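Local coordinates for protein dicer Related Helicase (Caenorhabditis elegans, PDB 6M6Q) that probably couples ATP hydrolysis to work on RNA as a RIG-I-like helicase linked to RNA interference, the present fragment being its N-terminal domain, at residues K35-C40 / D231-L236; G50-F55 / M70-P75. All coordinates share one frame; numbering follows the deposited sequence.

Interaction 1: K35-C40 / D231-L236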
loop_
_atom_site.group_PDB
_atom_site.type_symbol
_atom_site.label_atom_id
_atom_site.label_comp_id
_atom_site.label_asym_id
_atom_site.label_seq_id
_atom_site.Cartn_x
_atom_site.Cartn_y
_atom_site.Cartn_z
ATOM N N LYS B 35 -15.439 -2.353 -10.719
ATOM C CA LYS B 35 -16.788 -2.757 -11.178
ATOM C C LYS B 35 -17.770 -2.566 -10.026
ATOM O O LYS B 35 -18.911 -2.166 -10.299
ATOM C CB LYS B 35 -16.788 -4.194 -11.709
ATOM C CG LYS B 35 -18.152 -4.741 -12.158
ATOM C CD LYS B 35 -18.839 -3.900 -13.222
ATOM C CE LYS B 35 -20.199 -4.409 -13.654
ATOM N NZ LYS B 35 -20.951 -3.337 -14.357
ATOM N N PHE B 36 -17.317 -2.756 -8.785
ATOM C CA PHE B 36 -18.130 -2.555 -7.558
ATOM C C PHE B 36 -18.416 -1.067 -7.382
ATOM O O PHE B 36 -19.580 -0.723 -7.141
ATOM C CB PHE B 36 -17.424 -3.129 -6.335
ATOM C CG PHE B 36 -17.983 -2.654 -5.020
ATOM C CD1 PHE B 36 -19.264 -3.005 -4.623
ATOM C CD2 PHE B 36 -17.218 -1.872 -4.169
ATOM C CE1 PHE B 36 -19.774 -2.560 -3.415
ATOM C CE2 PHE B 36 -17.724 -1.437 -2.961
ATOM C CZ PHE B 36 -18.998 -1.783 -2.585
ATOM N N LEU B 37 -17.391 -0.218 -7.535
ATOM C CA LEU B 37 -17.537 1.272 -7.546
ATOM C C LEU B 37 -18.497 1.642 -8.655
ATOM O O LEU B 37 -19.439 2.348 -8.351
ATOM C CB LEU B 37 -16.176 1.962 -7.743
ATOM C CG LEU B 37 -16.164 3.502 -7.666
ATOM C CD1 LEU B 37 -16.514 4.025 -6.258
ATOM C CD2 LEU B 37 -14.804 4.045 -8.101
ATOM N N ASP B 38 -18.309 1.075 -9.859
ATOM C CA ASP B 38 -19.176 1.335 -11.046
ATOM C C ASP B 38 -20.647 1.083 -10.689
ATOM O O ASP B 38 -21.478 1.927 -11.071
ATOM C CB ASP B 38 -18.762 0.518 -12.273
ATOM C CG ASP B 38 -19.570 0.899 -13.505
ATOM O OD1 ASP B 38 -20.486 0.129 -13.861
ATOM O OD2 ASP B 38 -19.364 2.012 -14.014
ATOM N N VAL B 39 -20.945 -0.027 -9.998
ATOM C CA VAL B 39 -22.326 -0.469 -9.613
ATOM C C VAL B 39 -22.914 0.540 -8.608
ATOM O O VAL B 39 -24.068 0.972 -8.801
ATOM C CB VAL B 39 -22.315 -1.910 -9.044
ATOM C CG1 VAL B 39 -23.592 -2.249 -8.283
ATOM C CG2 VAL B 39 -22.064 -2.950 -10.133
ATOM N N CYS B 40 -22.138 0.938 -7.603
ATOM C CA CYS B 40 -22.556 1.934 -6.581
ATOM C C CYS B 40 -22.864 3.278 -7.266
ATOM O O CYS B 40 -23.828 3.920 -6.864
ATOM C CB CYS B 40 -21.496 2.111 -5.494
ATOM S SG CYS B 40 -21.204 0.629 -4.489
ATOM N N ASP B 231 -19.864 6.316 -17.459
ATOM C CA ASP B 231 -18.793 7.117 -18.099
ATOM C C ASP B 231 -17.842 7.602 -17.007
ATOM O O ASP B 231 -16.612 7.595 -17.256
ATOM C CB ASP B 231 -19.387 8.255 -18.936
ATOM C CG ASP B 231 -20.162 7.755 -20.151
ATOM O OD1 ASP B 231 -19.977 8.325 -21.243
ATOM O OD2 ASP B 231 -20.925 6.781 -19.997
ATOM N N LEU B 232 -18.388 7.930 -15.821
ATOM C CA LEU B 232 -17.660 8.564 -14.681
ATOM C C LEU B 232 -16.467 7.692 -14.270
ATOM O O LEU B 232 -15.362 8.244 -14.107
ATOM C CB LEU B 232 -18.631 8.752 -13.514
ATOM C CG LEU B 232 -18.110 9.559 -12.322
ATOM C CD1 LEU B 232 -19.235 10.370 -11.698
ATOM C CD2 LEU B 232 -17.465 8.662 -11.267
ATOM N N VAL B 233 -16.691 6.395 -14.062
ATOM C CA VAL B 233 -15.659 5.450 -13.559
ATOM C C VAL B 233 -14.733 5.101 -14.726
ATOM O O VAL B 233 -13.516 5.055 -14.529
ATOM C CB VAL B 233 -16.296 4.198 -12.916
ATOM C CG1 VAL B 233 -15.243 3.173 -12.488
ATOM C CG2 VAL B 233 -17.191 4.567 -11.728
ATOM N N GLU B 234 -15.281 4.958 -15.917
ATOM C CA GLU B 234 -14.495 4.622 -17.126
ATOM C C GLU B 234 -13.347 5.630 -17.317
ATOM O O GLU B 234 -12.211 5.177 -17.441
ATOM C CB GLU B 234 -15.394 4.586 -18.352
ATOM C CG GLU B 234 -14.642 4.197 -19.609
ATOM C CD GLU B 234 -14.171 2.754 -19.634
ATOM O OE1 GLU B 234 -15.050 1.845 -19.512
ATOM O OE2 GLU B 234 -12.924 2.527 -19.786
ATOM N N ASP B 235 -13.651 6.942 -17.360
ATOM C CA ASP B 235 -12.662 8.024 -17.659
ATOM C C ASP B 235 -11.783 8.292 -16.421
ATOM O O ASP B 235 -10.675 8.983 -16.565
ATOM C CB ASP B 235 -13.370 9.293 -18.149
ATOM C CG ASP B 235 -13.765 10.260 -17.044
ATOM O OD1 ASP B 235 -14.985 10.423 -16.819
ATOM O OD2 ASP B 235 -12.849 10.874 -16.438
ATOM N N LEU B 236 -12.219 7.831 -15.265
ATOM C CA LEU B 236 -11.472 7.975 -14.002
ATOM C C LEU B 236 -10.257 7.041 -14.033
ATOM O O LEU B 236 -9.227 7.416 -13.457
ATOM C CB LEU B 236 -12.433 7.663 -12.863
ATOM C CG LEU B 236 -11.845 7.627 -11.463
ATOM C CD1 LEU B 236 -11.339 8.993 -11.050
ATOM C CD2 LEU B 236 -12.895 7.138 -10.483
#

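Interaction 2: G50-F55 / M70-P75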
loop_
_atom_site.group_PDB
_atom_site.type_symbol
_atom_site.label_atom_id
_atom_site.label_comp_id
_atom_site.label_asym_id
_atom_site.label_seq_id
_atom_site.Cartn_x
_atom_site.Cartn_y
_atom_site.Cartn_z
ATOM N N GLY B 50 -27.571 6.554 -3.500
ATOM C CA GLY B 50 -27.829 5.155 -3.911
ATOM C C GLY B 50 -27.247 4.152 -2.926
ATOM O O GLY B 50 -27.445 4.333 -1.716
ATOM N N TYR B 51 -26.548 3.133 -3.431
ATOM C CA TYR B 51 -26.071 1.960 -2.646
ATOM C C TYR B 51 -24.955 2.402 -1.678
ATOM O O TYR B 51 -24.693 1.676 -0.703
ATOM C CB TYR B 51 -25.562 0.829 -3.551
ATOM C CG TYR B 51 -26.585 0.144 -4.436
ATOM C CD1 TYR B 51 -27.952 0.298 -4.234
ATOM C CD2 TYR B 51 -26.175 -0.683 -5.478
ATOM C CE1 TYR B 51 -28.878 -0.332 -5.054
ATOM C CE2 TYR B 51 -27.089 -1.308 -6.312
ATOM C CZ TYR B 51 -28.444 -1.130 -6.102
ATOM O OH TYR B 51 -29.342 -1.738 -6.925
ATOM N N PHE B 52 -24.315 3.553 -1.927
ATOM C CA PHE B 52 -23.220 4.081 -1.077
ATOM C C PHE B 52 -23.716 4.154 0.380
ATOM O O PHE B 52 -22.915 3.934 1.316
ATOM C CB PHE B 52 -22.735 5.455 -1.580
ATOM C CG PHE B 52 -21.821 5.443 -2.788
ATOM C CD1 PHE B 52 -20.463 5.175 -2.663
ATOM C CD2 PHE B 52 -22.306 5.771 -4.046
ATOM C CE1 PHE B 52 -19.635 5.189 -3.776
ATOM C CE2 PHE B 52 -21.473 5.787 -5.153
ATOM C CZ PHE B 52 -20.145 5.487 -5.018
ATOM N N LYS B 53 -25.009 4.433 0.571
ATOM C CA LYS B 53 -25.599 4.710 1.911
ATOM C C LYS B 53 -25.514 3.454 2.794
ATOM O O LYS B 53 -25.432 3.616 4.022
ATOM C CB LYS B 53 -27.041 5.200 1.792
ATOM C CG LYS B 53 -27.478 6.137 2.905
ATOM C CD LYS B 53 -28.963 6.392 2.939
ATOM C CE LYS B 53 -29.348 7.423 3.976
ATOM N NZ LYS B 53 -28.961 6.995 5.342
ATOM N N LEU B 54 -25.505 2.256 2.190
ATOM C CA LEU B 54 -25.438 0.955 2.918
ATOM C C LEU B 54 -24.100 0.830 3.673
ATOM O O LEU B 54 -23.948 -0.170 4.401
ATOM C CB LEU B 54 -25.593 -0.209 1.929
ATOM C CG LEU B 54 -26.931 -0.312 1.202
ATOM C CD1 LEU B 54 -26.772 -1.071 -0.119
ATOM C CD2 LEU B 54 -27.977 -0.981 2.082
ATOM N N PHE B 55 -23.157 1.767 3.486
ATOM C CA PHE B 55 -21.779 1.690 4.051
ATOM C C PHE B 55 -21.563 2.796 5.098
ATOM O O PHE B 55 -20.427 2.928 5.604
ATOM C CB PHE B 55 -20.740 1.756 2.925
ATOM C CG PHE B 55 -20.859 0.658 1.897
ATOM C CD1 PHE B 55 -21.653 0.820 0.773
ATOM C CD2 PHE B 55 -20.182 -0.539 2.053
ATOM C CE1 PHE B 55 -21.781 -0.196 -0.159
ATOM C CE2 PHE B 55 -20.307 -1.553 1.117
ATOM C CZ PHE B 55 -21.112 -1.380 0.017
ATOM N N MET B 70 -18.365 13.880 -3.386
ATOM C CA MET B 70 -17.065 14.192 -4.030
ATOM C C MET B 70 -16.852 13.306 -5.271
ATOM O O MET B 70 -16.200 13.766 -6.190
ATOM C CB MET B 70 -15.913 13.997 -3.056
ATOM C CG MET B 70 -15.795 15.134 -2.056
ATOM S SD MET B 70 -15.209 16.677 -2.819
ATOM C CE MET B 70 -14.421 17.452 -1.406
ATOM N N ILE B 71 -17.466 12.119 -5.309
ATOM C CA ILE B 71 -17.318 11.124 -6.407
ATOM C C ILE B 71 -18.323 11.434 -7.536
ATOM O O ILE B 71 -17.909 11.371 -8.716
ATOM C CB ILE B 71 -17.464 9.685 -5.860
ATOM C CG1 ILE B 71 -16.298 9.305 -4.933
ATOM C CG2 ILE B 71 -17.635 8.675 -6.996
ATOM C CD1 ILE B 71 -16.553 8.050 -4.120
ATOM N N ILE B 72 -19.586 11.738 -7.204
ATOM C CA ILE B 72 -20.721 11.794 -8.190
ATOM C C ILE B 72 -21.064 13.248 -8.557
ATOM O O ILE B 72 -21.642 13.444 -9.642
ATOM C CB ILE B 72 -21.960 11.046 -7.666
ATOM C CG1 ILE B 72 -22.450 11.603 -6.327
ATOM C CG2 ILE B 72 -21.680 9.559 -7.597
ATOM C CD1 ILE B 72 -23.751 10.992 -5.849
ATOM N N ASP B 73 -20.759 14.216 -7.679
ATOM C CA ASP B 73 -20.952 15.681 -7.923
ATOM C C ASP B 73 -20.450 16.040 -9.326
ATOM O O ASP B 73 -19.327 15.640 -9.686
ATOM C CB ASP B 73 -20.223 16.546 -6.881
ATOM C CG ASP B 73 -21.036 16.852 -5.623
ATOM O OD1 ASP B 73 -22.178 16.314 -5.493
ATOM O OD2 ASP B 73 -20.523 17.616 -4.774
ATOM N N GLU B 74 -21.283 16.737 -10.090
ATOM C CA GLU B 74 -20.957 17.310 -11.418
ATOM C C GLU B 74 -19.860 18.362 -11.231
ATOM O O GLU B 74 -19.852 19.096 -10.249
ATOM C CB GLU B 74 -22.240 17.906 -12.015
ATOM C CG GLU B 74 -22.416 17.673 -13.507
ATOM C CD GLU B 74 -22.800 16.264 -13.898
ATOM O OE1 GLU B 74 -23.670 15.679 -13.218
ATOM O OE2 GLU B 74 -22.257 15.767 -14.908
ATOM N N PRO B 75 -18.892 18.473 -12.148
ATOM C CA PRO B 75 -17.860 19.512 -12.022
ATOM C C PRO B 75 -18.410 20.948 -12.245
ATOM O O PRO B 75 -19.317 21.124 -13.058
ATOM C CB PRO B 75 -16.832 19.096 -13.097
ATOM C CG PRO B 75 -17.657 18.314 -14.146
ATOM C CD PRO B 75 -18.775 17.655 -13.369
#

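Interaction 1: K35-C40 / D231-L236
L37 and D38 meet V233 and L236 where segments 35-40 and 231-236 run roughly antiparallel, their axes 9.5 Å apart at closest approach and their N-to-C directions 149° apart, with D38 and V233 facing each other at 6.0 Å from CA to CA. V233 does most of the touching. Its CG2 methyl sits against the backbone of the other helix, 3.9 Å from D38 CA, and also touches L37, whose branching carbon CG lies 4.3 Å from V233 CG2. The two leucines meet by their end methyls, L37 CD2 to L236 CD2, again at 4.3 Å. Beside this apolar patch, D38 swings its carboxylate away from its own backbone N (chi1 -174°), which carries OD2 across V233 at a slant, 3.9 Å from V233 CB. The carboxylate is well supplied with partners: OD2 bonds to the hydroxyl of T230 and OD1 to the backbone N of S229, while K35 NZ forms a salt bridge with D38 OD1 at 3.5 Å. K35 NZ in turn is anchored by Q227 O and Y144 OH. This setting, just ahead of the start of helix 231-236, probably favours the charged form of D38. Around the pair, helix 94-127 covers L37 through S120 and L236 through R116 and R117, and helix 131-144 packs on F36 and V39 of helix 33-42.

Interaction 2: G50-F55 / M70-P75
The 3-10 segment that includes residues 51-55, in the connection between helices 33-42 and 63-72, places the ring of F52 against I71 and I72 in the last turn of helix 63-72. The backbones stay well apart, with F52 CA and I71 CA, the nearest pair, 10.6 Å from each other, and the ring spans the gap. The two isoleucines touch the ring at the two atoms flanking CZ: I71 CD1 lies 4.2 Å from F52 CE1, and I72 CG2 lies 4.5 Å from F52 CE2. Both methyls arrive obliquely. I71 uses the end of its longer branch, stretched out so that CD1 lies anti to CA (chi2 166°), whereas I72 presents the short CG2 branch. Behind F52 the 3-10 segment is held by its own backbone bonds, L54 N to Y51 O and F55 N to F52 O, both at 3.1 Å. The ring also meets F123 of helix 94-127, with planes about 60° apart, and rests on L37, C40 and V41 of helix 33-42. On the 70-75 side the chain leaves helical geometry at D73, whose carbonyl O accepts a bond from R116 NH1. Between the two segments the attachment is purely hydrophobic: methyls against an aromatic ring, with burial rather than directional bonding holding the loop to the helix end.

Interaction 2 is nested inside the chain loop that interaction 1 closes, and the two centres lie 11 Å apart on the same side of the chain's centre. Helix 33-42 joins them directly, since C40 O lies 3.5 Å from F52 CE2 and F36 CZ meets F55 CZ at 3.4 Å. A second bridge comes from 231-236, where the L232 CD1 methyl packs 3.4 Å from I71 O and 4.1 Å from I72 CA. Helix 94-127 backs both contacts, with R116 common to the two. Together they join helix 33-42, the 50-55 loop, the end of helix 63-72 and helix 231-236 into one largely apolar cluster.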